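Local coordinates for Bse634I restriction endonuclease (Geobacillus stearothermophilus, PDB 1KNV), which probably cleaves double-stranded DNA as a metal-dependent type II restriction endonuclease of the PD-(D/E)XK nuclease superfamily, at residues Asp117-Thr120 / Arg121-His125. Sequence-based numbering, arbitrary orientation.
Sequences DNET and REKLH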
loop_
_atom_site.group_PDB
_atom_site.type_symbol
_atom_site.label_atom_id
_atom_site.label_comp_id
_atom_site.label_asym_id
_atom_site.label_seq_id
_atom_site.Cartn_x
_atom_site.Cartn_y
_atom_site.Cartn_z
ATOM N N ASP B 117 25.298 -4.037 -0.390
ATOM C CA ASP B 117 25.950 -3.737 -1.652
ATOM C C ASP B 117 25.556 -2.334 -2.103
ATOM O O ASP B 117 24.650 -1.700 -1.544
ATOM C CB ASP B 117 25.603 -4.790 -2.725
ATOM C CG ASP B 117 24.101 -4.998 -2.921
ATOM O OD1 ASP B 117 23.728 -6.062 -3.456
ATOM O OD2 ASP B 117 23.285 -4.124 -2.575
ATOM N N ASN B 118 26.244 -1.837 -3.112
ATOM C CA ASN B 118 25.978 -0.505 -3.617
ATOM C C ASN B 118 24.530 -0.259 -4.068
ATOM O O ASN B 118 23.942 0.775 -3.754
ATOM C CB ASN B 118 26.941 -0.212 -4.768
ATOM C CG ASN B 118 26.709 1.137 -5.377
ATOM O OD1 ASN B 118 26.845 2.173 -4.711
ATOM N ND2 ASN B 118 26.343 1.143 -6.656
ATOM N N GLU B 119 23.962 -1.204 -4.806
ATOM C CA GLU B 119 22.601 -1.061 -5.305
ATOM C C GLU B 119 21.601 -0.796 -4.182
ATOM O O GLU B 119 20.742 0.078 -4.296
ATOM C CB GLU B 119 22.209 -2.319 -6.084
ATOM C CG GLU B 119 20.756 -2.390 -6.504
ATOM C CD GLU B 119 20.447 -3.643 -7.308
ATOM O OE1 GLU B 119 20.999 -4.723 -6.997
ATOM O OE2 GLU B 119 19.634 -3.558 -8.248
ATOM N N THR B 120 21.718 -1.554 -3.097
ATOM C CA THR B 120 20.834 -1.400 -1.953
ATOM C C THR B 120 21.057 -0.078 -1.210
ATOM O O THR B 120 20.096 0.606 -0.869
ATOM C CB THR B 120 21.013 -2.574 -0.981
ATOM O OG1 THR B 120 20.645 -3.794 -1.647
ATOM C CG2 THR B 120 20.154 -2.368 0.265
ATOM N N ARG B 121 22.318 0.285 -0.966
ATOM C CA ARG B 121 22.631 1.541 -0.274
ATOM C C ARG B 121 22.136 2.784 -1.032
ATOM O O ARG B 121 21.691 3.758 -0.429
ATOM C CB ARG B 121 24.140 1.631 -0.007
ATOM C CG ARG B 121 24.652 0.521 0.909
ATOM C CD ARG B 121 25.904 0.943 1.645
ATOM N NE ARG B 121 25.644 2.045 2.570
ATOM C CZ ARG B 121 26.584 2.855 3.054
ATOM N NH1 ARG B 121 27.856 2.690 2.700
ATOM N NH2 ARG B 121 26.253 3.838 3.886
ATOM N N GLU B 122 22.206 2.748 -2.358
ATOM C CA GLU B 122 21.726 3.862 -3.169
ATOM C C GLU B 122 20.206 4.031 -2.975
ATOM O O GLU B 122 19.702 5.153 -2.909
ATOM C CB GLU B 122 22.050 3.606 -4.646
ATOM C CG GLU B 122 23.254 4.373 -5.171
ATOM C CD GLU B 122 23.870 3.736 -6.417
ATOM O OE1 GLU B 122 23.117 3.208 -7.275
ATOM O OE2 GLU B 122 25.118 3.779 -6.542
ATOM N N LYS B 123 19.477 2.921 -2.883
ATOM C CA LYS B 123 18.033 3.007 -2.692
ATOM C C LYS B 123 17.711 3.635 -1.341
ATOM O O LYS B 123 16.776 4.420 -1.218
ATOM C CB LYS B 123 17.383 1.624 -2.793
ATOM C CG LYS B 123 17.555 0.939 -4.150
ATOM C CD LYS B 123 16.560 -0.189 -4.312
ATOM C CE LYS B 123 16.888 -1.043 -5.511
ATOM N NZ LYS B 123 17.053 -0.203 -6.709
ATOM N N LEU B 124 18.491 3.294 -0.326
ATOM C CA LEU B 124 18.269 3.842 0.994
ATOM C C LEU B 124 18.693 5.307 1.020
ATOM O O LEU B 124 18.075 6.123 1.702
ATOM C CB LEU B 124 19.053 3.041 2.038
ATOM C CG LEU B 124 18.653 1.569 2.186
ATOM C CD1 LEU B 124 19.511 0.903 3.246
ATOM C CD2 LEU B 124 17.179 1.470 2.557
ATOM N N HIS B 125 19.752 5.640 0.286
ATOM C CA HIS B 125 20.221 7.022 0.240
ATOM C C HIS B 125 19.209 7.871 -0.490
ATOM O O HIS B 125 18.990 9.029 -0.152
ATOM C CB HIS B 125 21.576 7.106 -0.454
ATOM C CG HIS B 125 22.700 6.592 0.387
ATOM N ND1 HIS B 125 23.766 5.891 -0.136
ATOM C CD2 HIS B 125 22.915 6.670 1.721
ATOM C CE1 HIS B 125 24.590 5.556 0.844
ATOM N NE2 HIS B 125 24.096 6.017 1.981
HETATM O O HOH W 1 19.707 1.224 -6.757
HETATM O O HOH W 2 17.561 -2.077 -8.685
#
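Arg121 N closes the first turn of helix 118-131 on Asp117 O, 3.1 Å away and almost straight at 170°; Glu122 N bonds to Asn118 O and Leu124 N to Thr120 O in the same i to i+4 pattern, whereas the bond from Lys123 N to Glu119 O is weak at 3.4 Å. Asp117 is the N-cap. Its OD2 takes two donors, Thr120 N at 3.1 Å, nearly in line with the C-O bond, and Thr120 OG1 at 2.8 Å, on the syn side of the carboxylate. With chi1 at -62°, Thr120 keeps OG1 beside its own backbone N, which lets both groups reach that one oxygen; the hydroxyl also bonds to Tyr227 OH of helix 203-227. With an alanine at Thr120, Asp117 OD2 would lose the hydroxyl and probably be held less firmly in its capping position, and Tyr227 OH would lose this link. Asn118 ND2 gives a bent bond of 2.9 Å to Glu122 OE2 from above the carboxylate, the two planes 84° apart; Asn118 OD1 stands almost as close to OE2 without bonding, so the bond is probably modest. Lys123 CG lies 3.3 Å from Glu119 O. Two waters join Lys123 NZ to Glu119, one through O and one through OE2; Lys123 also makes a cation-pi contact with Tyr227 and packs on Lys123 of the second subunit. Thr120 and Leu124 pack against Leu223. The Asp117 carboxylate thus accepts from a first-turn N-H and probably interacts favourably with the helix dipole, while the Glu119 and Lys123 charges, too far apart for a salt bridge, are linked through one water.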